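Pyrroline carboxylate reductase (Plasmodium falciparum, PDB 2RCY) binds NADP and probably catalyses the NADPH-dependent reduction of pyrroline-5-carboxylate to proline. Local coordinates at residues A71-K79 with L99-N107; Y174-D182 with S194-I202. All coordinates share one frame; numbering follows the deposited sequence.

Overall arrangement
The two contacts belong to different parts of the fold and follow one another along the chain. Contact 1 joins two helices of the Rossmann-type nucleotide-binding part, and its Val74 touches the adenine of NADP. Contact 2 pairs two helices in the region assigned to dimerisation and lies away from the NADP pocket. The centres of contact 1 and contact 2 are about 42 Å apart, on opposite sides of the chain's centre, and the nearest atoms of contact 1 and contact 2 are about 23 Å apart. The dinucleotide itself spans two chains: besides its partners in its own chain, such as Gly92, it is hydrogen-bonded to Ser225 of the second subunit, so pairing of the chains completes the NADP site.

Contact 1. Residues A71-K79 with L99-N107; sequences AGSVLNNIK and LEEMVGSEN. With NAP (NADP nicotinamide-adenine-dinucleotide phosphate), chain G.
Leu75 reaches from helix 71-77 into the angle between Leu99, Met102 and Val103 of helix 96-103. Its CD1 branch meets two neighbours, the selenium SE of Met102 (a selenomethionine) at 3.8 Å and CD2 of Leu99, while its CB packs on CG1 of Val103 at 3.6 Å; in all three pairs the side chains cross obliquely. Val103 has CG1 beside its own backbone N (chi1 -69°), and this methyl also lies 3.3 Å from the Leu75 carbonyl O. Met102 is extended beyond CG and runs along the start of helix 71-77, where its CE methyl rests 3.8 Å from CA of Gly72. The short segments cross at -48° with axes 9.0 Å apart. At the far end Lys79 lays its aliphatic chain over the Val103 carbonyl, CG standing 3.3 Å from Val103 O, and a bend at chi4 (-69°) keeps NZ close to that same oxygen. Its NZ remains 4.2 Å from Glu106 OE2, beyond a salt bridge.

Both helices flank strand 86-89 of the Rossmann-type sheet, Leu75 and Val103 each touching Leu87. From another side of helix 71-77, Val74 CG2 meets N6A of the NADP adenine at 3.5 Å. With no hydrogen bond established across it, the contact depends chiefly on apolar packing, to which the Lys79-Glu106 attraction probably adds little.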
loop_
_atom_site.group_PDB
_atom_site.type_symbol
_atom_site.label_atom_id
_atom_site.label_comp_id
_atom_site.label_asym_id
_atom_site.label_seq_id
_atom_site.Cartn_x
_atom_site.Cartn_y
_atom_site.Cartn_z
ATOM N N ALA A 71 39.927 -7.373 6.852
ATOM C CA ALA A 71 40.876 -7.429 5.739
ATOM C C ALA A 71 42.000 -6.401 5.866
ATOM O O ALA A 71 43.106 -6.628 5.376
ATOM C CB ALA A 71 40.149 -7.261 4.415
ATOM N N GLY A 72 41.711 -5.283 6.528
ATOM C CA GLY A 72 42.680 -4.204 6.713
ATOM C C GLY A 72 43.888 -4.580 7.551
ATOM O O GLY A 72 45.013 -4.205 7.223
ATOM N N SER A 73 43.652 -5.320 8.633
ATOM C CA SER A 73 44.728 -5.756 9.524
ATOM C C SER A 73 45.514 -6.925 8.934
ATOM O O SER A 73 46.745 -6.950 9.013
ATOM C CB SER A 73 44.179 -6.123 10.907
ATOM O OG SER A 73 43.297 -7.230 10.837
ATOM N N VAL A 74 44.795 -7.880 8.344
ATOM C CA VAL A 74 45.393 -9.069 7.727
ATOM C C VAL A 74 46.354 -8.686 6.597
ATOM O O VAL A 74 47.465 -9.216 6.513
ATOM C CB VAL A 74 44.304 -10.060 7.214
ATOM C CG1 VAL A 74 44.918 -11.171 6.369
ATOM C CG2 VAL A 74 43.531 -10.660 8.381
ATOM N N LEU A 75 45.926 -7.756 5.748
ATOM C CA LEU A 75 46.745 -7.280 4.634
ATOM C C LEU A 75 47.911 -6.408 5.099
ATOM O O LEU A 75 48.959 -6.369 4.451
ATOM C CB LEU A 75 45.887 -6.531 3.608
ATOM C CG LEU A 75 44.956 -7.361 2.716
ATOM C CD1 LEU A 75 44.010 -6.459 1.941
ATOM C CD2 LEU A 75 45.741 -8.257 1.766
ATOM N N ASN A 76 47.723 -5.720 6.224
ATOM C CA ASN A 76 48.772 -4.905 6.832
ATOM C C ASN A 76 49.879 -5.765 7.446
ATOM O O ASN A 76 51.041 -5.355 7.495
ATOM C CB ASN A 76 48.176 -3.973 7.889
ATOM C CG ASN A 76 49.065 -2.782 8.189
ATOM O OD1 ASN A 76 50.089 -2.906 8.861
ATOM N ND2 ASN A 76 48.667 -1.614 7.697
ATOM N N ASN A 77 49.505 -6.954 7.912
ATOM C CA ASN A 77 50.455 -7.905 8.483
ATOM C C ASN A 77 51.321 -8.597 7.431
ATOM O O ASN A 77 52.477 -8.933 7.695
ATOM C CB ASN A 77 49.723 -8.945 9.337
ATOM C CG ASN A 77 49.124 -8.350 10.604
ATOM O OD1 ASN A 77 49.586 -7.324 11.108
ATOM N ND2 ASN A 77 48.089 -9.000 11.126
ATOM N N ILE A 78 50.755 -8.804 6.242
ATOM C CA ILE A 78 51.470 -9.441 5.130
ATOM C C ILE A 78 52.082 -8.413 4.170
ATOM O O ILE A 78 52.669 -8.778 3.146
ATOM C CB ILE A 78 50.564 -10.430 4.342
ATOM C CG1 ILE A 78 49.461 -9.683 3.580
ATOM C CG2 ILE A 78 49.973 -11.482 5.275
ATOM C CD1 ILE A 78 49.055 -10.348 2.280
ATOM N N LYS A 79 51.948 -7.136 4.526
ATOM C CA LYS A 79 52.402 -6.002 3.709
ATOM C C LYS A 79 53.851 -6.098 3.186
ATOM O O LYS A 79 54.079 -5.888 1.991
ATOM C CB LYS A 79 52.180 -4.683 4.466
ATOM C CG LYS A 79 52.269 -3.422 3.619
ATOM C CD LYS A 79 52.174 -2.174 4.489
ATOM C CE LYS A 79 52.091 -0.902 3.654
ATOM N NZ LYS A 79 53.358 -0.596 2.930
ATOM N N LEU A 99 42.500 -1.108 -1.420
ATOM C CA LEU A 99 43.483 -2.187 -1.327
ATOM C C LEU A 99 44.912 -1.653 -1.430
ATOM O O LEU A 99 45.795 -2.098 -0.697
ATOM C CB LEU A 99 43.223 -3.261 -2.393
ATOM C CG LEU A 99 41.961 -4.123 -2.252
ATOM C CD1 LEU A 99 41.634 -4.816 -3.568
ATOM C CD2 LEU A 99 42.085 -5.138 -1.120
ATOM N N GLU A 100 45.125 -0.695 -2.332
ATOM C CA GLU A 100 46.415 -0.008 -2.468
ATOM C C GLU A 100 46.746 0.811 -1.222
ATOM O O GLU A 100 47.911 1.096 -0.946
ATOM C CB GLU A 100 46.424 0.900 -3.702
ATOM C CG GLU A 100 46.564 0.160 -5.024
ATOM C CD GLU A 100 46.529 1.077 -6.234
ATOM O OE1 GLU A 100 45.947 2.181 -6.150
ATOM O OE2 GLU A 100 47.081 0.685 -7.282
ATOM N N GLU A 101 45.706 1.191 -0.485
ATOM C CA GLU A 101 45.852 1.909 0.774
ATOM C C GLU A 101 46.253 0.944 1.891
ATOM O O GLU A 101 46.898 1.341 2.861
ATOM C CB GLU A 101 44.536 2.608 1.125
ATOM C CG GLU A 101 44.665 3.749 2.122
ATOM C CD GLU A 101 43.317 4.258 2.608
ATOM O OE1 GLU A 101 42.371 4.350 1.791
ATOM O OE2 GLU A 101 43.211 4.575 3.813
HETATM N N MSE A 102 45.870 -0.322 1.735
HETATM C CA MSE A 102 46.115 -1.355 2.744
HETATM C C MSE A 102 47.492 -2.017 2.638
HETATM O O MSE A 102 48.102 -2.339 3.660
HETATM C CB MSE A 102 45.015 -2.422 2.693
HETATM C CG MSE A 102 43.693 -1.984 3.301
HETATM SE SE MSE A 102 42.251 -3.261 2.991
HETATM C CE MSE A 102 40.834 -2.354 3.976
ATOM N N VAL A 103 47.974 -2.223 1.412
ATOM C CA VAL A 103 49.251 -2.921 1.193
ATOM C C VAL A 103 50.328 -2.093 0.483
ATOM O O VAL A 103 51.514 -2.419 0.560
ATOM C CB VAL A 103 49.070 -4.284 0.455
ATOM C CG1 VAL A 103 48.360 -5.286 1.344
ATOM C CG2 VAL A 103 48.333 -4.111 -0.866
ATOM N N GLY A 104 49.916 -1.033 -0.206
ATOM C CA GLY A 104 50.855 -0.181 -0.930
ATOM C C GLY A 104 50.651 -0.225 -2.431
ATOM O O GLY A 104 50.282 -1.261 -2.990
ATOM N N SER A 105 50.903 0.909 -3.081
ATOM C CA SER A 105 50.707 1.055 -4.522
ATOM C C SER A 105 51.744 0.290 -5.345
ATOM O O SER A 105 51.531 0.036 -6.532
ATOM C CB SER A 105 50.719 2.537 -4.909
ATOM N N GLU A 106 52.856 -0.074 -4.707
ATOM C CA GLU A 106 53.958 -0.778 -5.370
ATOM C C GLU A 106 53.660 -2.256 -5.661
ATOM O O GLU A 106 54.302 -2.864 -6.522
ATOM C CB GLU A 106 55.260 -0.634 -4.561
ATOM C CG GLU A 106 55.342 -1.467 -3.271
ATOM C CD GLU A 106 54.644 -0.827 -2.071
ATOM O OE1 GLU A 106 54.053 0.267 -2.212
ATOM O OE2 GLU A 106 54.691 -1.427 -0.976
ATOM N N ASN A 107 52.686 -2.820 -4.947
ATOM C CA ASN A 107 52.331 -4.233 -5.084
ATOM C C ASN A 107 51.459 -4.541 -6.304
ATOM O O ASN A 107 50.866 -3.641 -6.902
ATOM C CB ASN A 107 51.650 -4.738 -3.808
ATOM C CG ASN A 107 52.628 -4.956 -2.667
ATOM O OD1 ASN A 107 53.630 -5.657 -2.815
ATOM N ND2 ASN A 107 52.330 -4.367 -1.515
HETATM P PA NAP G . 33.050 -16.223 6.328
HETATM O O1A NAP G . 32.347 -17.523 6.027
HETATM O O2A NAP G . 32.825 -15.554 7.663
HETATM O O5B NAP G . 34.626 -16.442 6.081
HETATM C C5B NAP G . 35.629 -15.764 6.832
HETATM C C4B NAP G . 36.673 -16.791 7.251
HETATM O O4B NAP G . 37.919 -16.159 7.552
HETATM C C3B NAP G . 36.240 -17.551 8.497
HETATM O O3B NAP G . 36.137 -18.945 8.190
HETATM C C2B NAP G . 37.326 -17.304 9.528
HETATM O O2B NAP G . 37.699 -18.504 10.206
HETATM C C1B NAP G . 38.493 -16.753 8.719
HETATM N N9A NAP G . 39.303 -15.744 9.453
HETATM C C8A NAP G . 38.899 -14.951 10.459
HETATM N N7A NAP G . 39.930 -14.171 10.854
HETATM C C5A NAP G . 40.990 -14.479 10.082
HETATM C C6A NAP G . 42.301 -14.017 10.020
HETATM N N6A NAP G . 42.730 -13.048 10.864
HETATM N N1A NAP G . 43.148 -14.544 9.106
HETATM C C2A NAP G . 42.739 -15.506 8.261
HETATM N N3A NAP G . 41.480 -15.969 8.301
HETATM C C4A NAP G . 40.588 -15.471 9.199
HETATM O O3 NAP G . 32.694 -15.162 5.172
HETATM P PN NAP G . 32.655 -15.580 3.618
HETATM O O1N NAP G . 31.209 -15.658 3.197
HETATM O O2N NAP G . 33.571 -16.760 3.393
HETATM O O5D NAP G . 33.279 -14.294 2.886
HETATM C C5D NAP G . 34.671 -13.996 2.916
HETATM C C4D NAP G . 34.972 -12.950 1.847
HETATM O O4D NAP G . 34.581 -13.435 0.560
HETATM C C3D NAP G . 34.218 -11.648 2.083
HETATM O O3D NAP G . 35.148 -10.566 2.015
HETATM C C2D NAP G . 33.202 -11.556 0.958
HETATM O O2D NAP G . 33.051 -10.220 0.468
HETATM C C1D NAP G . 33.781 -12.459 -0.119
HETATM N N1N NAP G . 32.756 -13.098 -0.952
HETATM C C2N NAP G . 31.896 -13.988 -0.422
HETATM C C3N NAP G . 30.931 -14.600 -1.218
HETATM C C7N NAP G . 29.983 -15.598 -0.622
HETATM O O7N NAP G . 30.008 -15.862 0.682
HETATM N N7N NAP G . 29.173 -16.207 -1.364
HETATM C C4N NAP G . 30.858 -14.282 -2.575
HETATM C C5N NAP G . 31.756 -13.360 -3.100
HETATM C C6N NAP G . 32.703 -12.780 -2.257
HETATM P P2B NAP G . 36.867 -19.073 11.467
HETATM O O1X NAP G . 37.816 -20.068 12.097
HETATM O O2X NAP G . 36.577 -17.861 12.323
HETATM O O3X NAP G . 35.643 -19.707 10.852
#

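Contact 2. Residues Y174-D182 with S194-I202; sequences YLFIESLID and SKNLVLQTI
Apolar packing joins the two helices, with Val198 set between Ile177, Leu180 and Ile181. The two methyls of Val198 divide the work: CG2 lies 3.5 Å from CB of Leu180 and also faces the backbone N of Ile181, whereas CG1 meets CG2 of Ile177 and CD1 of Leu180, both at 3.9 Å. With CG1 anti to the backbone N (chi1 166°), Val198 spreads both methyls over helix 169-186. Ile177 turns its CG1 to CD1 of Ile202 at 3.6 Å, and crosses Leu199 at about a right angle. Ile181 and Lys195 instead run side by side in the same direction, CD1 of Ile181 lying 3.9 Å from CB of Lys195.

The Phe176 ring carries CD1 of Leu180, from its own helix, 3.6 Å above one face and offset toward the rim; Ile202 CD1 approaches the ring obliquely.

These helices, 169-186 and 191-211, form a helical hairpin in the dimerisation region, running roughly antiparallel at 134° with segment axes 8.9 Å apart. The second subunit packs around it: Phe176 stacks on Phe176 of that subunit, and Ile202 meets its counterpart there.

Among the polar side chains, Ser194 presents CB to CG2 of Ile181 while its OG is hydrogen-bonded to Ser190 O. Ser179 OG donates to Leu175 O at 2.6 Å, and this carbonyl also accepts from Ser179 N on the opposite face of its plane. On the side of helix 169-186 turned from this contact, Glu178 forms salt bridges with Lys220 and Lys243 of the second subunit, and Asp182 shares that Lys243.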
loop_
_atom_site.group_PDB
_atom_site.type_symbol
_atom_site.label_atom_id
_atom_site.label_comp_id
_atom_site.label_asym_id
_atom_site.label_seq_id
_atom_site.Cartn_x
_atom_site.Cartn_y
_atom_site.Cartn_z
ATOM N N TYR A 174 18.701 -19.017 -5.575
ATOM C CA TYR A 174 18.361 -19.966 -4.509
ATOM C C TYR A 174 16.982 -19.691 -3.918
ATOM O O TYR A 174 16.210 -20.622 -3.690
ATOM C CB TYR A 174 19.405 -19.956 -3.384
ATOM C CG TYR A 174 20.748 -20.568 -3.731
ATOM C CD1 TYR A 174 20.843 -21.720 -4.521
ATOM C CD2 TYR A 174 21.928 -20.011 -3.240
ATOM C CE1 TYR A 174 22.082 -22.281 -4.827
ATOM C CE2 TYR A 174 23.167 -20.563 -3.538
ATOM C CZ TYR A 174 23.238 -21.696 -4.330
ATOM O OH TYR A 174 24.470 -22.234 -4.616
ATOM N N LEU A 175 16.683 -18.414 -3.674
ATOM C CA LEU A 175 15.393 -18.009 -3.116
ATOM C C LEU A 175 14.264 -18.172 -4.131
ATOM O O LEU A 175 13.150 -18.547 -3.766
ATOM C CB LEU A 175 15.450 -16.569 -2.584
ATOM C CG LEU A 175 14.242 -16.039 -1.798
ATOM C CD1 LEU A 175 13.995 -16.834 -0.520
ATOM C CD2 LEU A 175 14.418 -14.569 -1.474
ATOM N N PHE A 176 14.560 -17.881 -5.396
ATOM C CA PHE A 176 13.639 -18.123 -6.507
ATOM C C PHE A 176 13.260 -19.606 -6.554
ATOM O O PHE A 176 12.077 -19.949 -6.551
ATOM C CB PHE A 176 14.293 -17.676 -7.820
ATOM C CG PHE A 176 13.370 -17.672 -9.011
ATOM C CD1 PHE A 176 12.265 -16.830 -9.057
ATOM C CD2 PHE A 176 13.639 -18.483 -10.110
ATOM C CE1 PHE A 176 11.423 -16.817 -10.166
ATOM C CE2 PHE A 176 12.806 -18.474 -11.227
ATOM C CZ PHE A 176 11.694 -17.639 -11.252
ATOM N N ILE A 177 14.278 -20.470 -6.565
ATOM C CA ILE A 177 14.105 -21.926 -6.524
ATOM C C ILE A 177 13.331 -22.348 -5.275
ATOM O O ILE A 177 12.426 -23.181 -5.352
ATOM C CB ILE A 177 15.476 -22.667 -6.586
ATOM C CG1 ILE A 177 16.179 -22.388 -7.919
ATOM C CG2 ILE A 177 15.305 -24.175 -6.383
ATOM C CD1 ILE A 177 17.673 -22.685 -7.923
ATOM N N GLU A 178 13.692 -21.755 -4.138
ATOM C CA GLU A 178 13.024 -21.998 -2.860
ATOM C C GLU A 178 11.530 -21.663 -2.917
ATOM O O GLU A 178 10.701 -22.438 -2.440
ATOM C CB GLU A 178 13.709 -21.187 -1.756
ATOM C CG GLU A 178 13.183 -21.414 -0.345
ATOM C CD GLU A 178 13.769 -20.434 0.663
ATOM O OE1 GLU A 178 14.946 -20.040 0.506
ATOM O OE2 GLU A 178 13.055 -20.064 1.620
ATOM N N SER A 179 11.205 -20.515 -3.507
ATOM C CA SER A 179 9.823 -20.034 -3.595
ATOM C C SER A 179 8.967 -20.881 -4.536
ATOM O O SER A 179 7.792 -21.127 -4.262
ATOM C CB SER A 179 9.792 -18.570 -4.045
ATOM O OG SER A 179 10.704 -17.785 -3.304
ATOM N N LEU A 180 9.562 -21.317 -5.643
ATOM C CA LEU A 180 8.863 -22.143 -6.626
ATOM C C LEU A 180 8.501 -23.516 -6.062
ATOM O O LEU A 180 7.392 -24.008 -6.286
ATOM C CB LEU A 180 9.692 -22.282 -7.906
ATOM C CG LEU A 180 9.770 -21.079 -8.850
ATOM C CD1 LEU A 180 10.977 -21.202 -9.757
ATOM C CD2 LEU A 180 8.493 -20.922 -9.669
ATOM N N ILE A 181 9.436 -24.119 -5.326
ATOM C CA ILE A 181 9.206 -25.404 -4.654
ATOM C C ILE A 181 8.078 -25.296 -3.620
ATOM O O ILE A 181 7.180 -26.139 -3.589
ATOM C CB ILE A 181 10.507 -25.958 -4.001
ATOM C CG1 ILE A 181 11.545 -26.295 -5.081
ATOM C CG2 ILE A 181 10.212 -27.192 -3.141
ATOM C CD1 ILE A 181 12.965 -26.496 -4.558
ATOM N N ASP A 182 8.120 -24.245 -2.800
ATOM C CA ASP A 182 7.095 -23.992 -1.783
ATOM C C ASP A 182 5.695 -23.833 -2.369
ATOM O O ASP A 182 4.716 -24.301 -1.784
ATOM C CB ASP A 182 7.455 -22.759 -0.947
ATOM C CG ASP A 182 8.439 -23.073 0.157
ATOM O OD1 ASP A 182 8.565 -24.257 0.535
ATOM O OD2 ASP A 182 9.088 -22.136 0.655
ATOM N N SER A 194 8.658 -31.323 -6.781
ATOM C CA SER A 194 8.675 -29.875 -6.986
ATOM C C SER A 194 10.069 -29.389 -7.354
ATOM O O SER A 194 10.226 -28.622 -8.300
ATOM C CB SER A 194 8.167 -29.138 -5.744
ATOM O OG SER A 194 6.789 -29.380 -5.536
ATOM N N LYS A 195 11.070 -29.858 -6.610
ATOM C CA LYS A 195 12.473 -29.532 -6.869
ATOM C C LYS A 195 12.921 -29.977 -8.265
ATOM O O LYS A 195 13.547 -29.202 -8.988
ATOM C CB LYS A 195 13.378 -30.131 -5.785
ATOM C CG LYS A 195 14.855 -29.763 -5.919
ATOM C CD LYS A 195 15.672 -30.167 -4.693
ATOM C CE LYS A 195 15.951 -31.665 -4.660
ATOM N NZ LYS A 195 16.786 -32.039 -3.481
ATOM N N ASN A 196 12.590 -31.213 -8.638
ATOM C CA ASN A 196 12.916 -31.740 -9.967
ATOM C C ASN A 196 12.303 -30.909 -11.090
ATOM O O ASN A 196 12.986 -30.548 -12.050
ATOM C CB ASN A 196 12.468 -33.198 -10.103
ATOM C CG ASN A 196 13.238 -34.138 -9.197
ATOM O OD1 ASN A 196 14.423 -33.936 -8.929
ATOM N ND2 ASN A 196 12.565 -35.185 -8.727
ATOM N N LEU A 197 11.013 -30.610 -10.954
ATOM C CA LEU A 197 10.286 -29.801 -11.930
ATOM C C LEU A 197 10.804 -28.368 -12.022
ATOM O O LEU A 197 10.820 -27.790 -13.103
ATOM C CB LEU A 197 8.787 -29.805 -11.617
ATOM C CG LEU A 197 7.858 -30.696 -12.450
ATOM C CD1 LEU A 197 8.311 -32.148 -12.503
ATOM C CD2 LEU A 197 6.437 -30.599 -11.918
ATOM N N VAL A 198 11.223 -27.805 -10.891
ATOM C CA VAL A 198 11.766 -26.445 -10.849
ATOM C C VAL A 198 13.141 -26.378 -11.520
ATOM O O VAL A 198 13.356 -25.562 -12.420
ATOM C CB VAL A 198 11.823 -25.889 -9.393
ATOM C CG1 VAL A 198 12.698 -24.641 -9.302
ATOM C CG2 VAL A 198 10.424 -25.587 -8.890
ATOM N N LEU A 199 14.053 -27.249 -11.092
ATOM C CA LEU A 199 15.420 -27.267 -11.608
ATOM C C LEU A 199 15.490 -27.549 -13.110
ATOM O O LEU A 199 16.314 -26.962 -13.814
ATOM C CB LEU A 199 16.282 -28.272 -10.836
ATOM C CG LEU A 199 16.539 -28.031 -9.344
ATOM C CD1 LEU A 199 17.353 -29.173 -8.764
ATOM C CD2 LEU A 199 17.226 -26.694 -9.083
ATOM N N GLN A 200 14.620 -28.437 -13.589
ATOM C CA GLN A 200 14.562 -28.783 -15.009
ATOM C C GLN A 200 13.916 -27.674 -15.843
ATOM O O GLN A 200 14.263 -27.484 -17.010
ATOM C CB GLN A 200 13.837 -30.123 -15.207
ATOM C CG GLN A 200 13.838 -30.675 -16.641
ATOM C CD GLN A 200 15.222 -30.737 -17.276
ATOM O OE1 GLN A 200 16.227 -30.976 -16.602
ATOM N NE2 GLN A 200 15.276 -30.525 -18.587
ATOM N N THR A 201 12.984 -26.946 -15.232
ATOM C CA THR A 201 12.331 -25.811 -15.883
ATOM C C THR A 201 13.301 -24.641 -16.057
ATOM O O THR A 201 13.293 -23.971 -17.091
ATOM C CB THR A 201 11.071 -25.363 -15.107
ATOM O OG1 THR A 201 10.138 -26.448 -15.048
ATOM C CG2 THR A 201 10.402 -24.185 -15.784
ATOM N N ILE A 202 14.137 -24.409 -15.048
ATOM C CA ILE A 202 15.135 -23.339 -15.101
ATOM C C ILE A 202 16.276 -23.691 -16.060
ATOM O O ILE A 202 16.704 -22.849 -16.854
ATOM C CB ILE A 202 15.688 -22.986 -13.695
ATOM C CG1 ILE A 202 14.553 -22.521 -12.777
ATOM C CG2 ILE A 202 16.750 -21.900 -13.797
ATOM C CD1 ILE A 202 14.937 -22.407 -11.314
#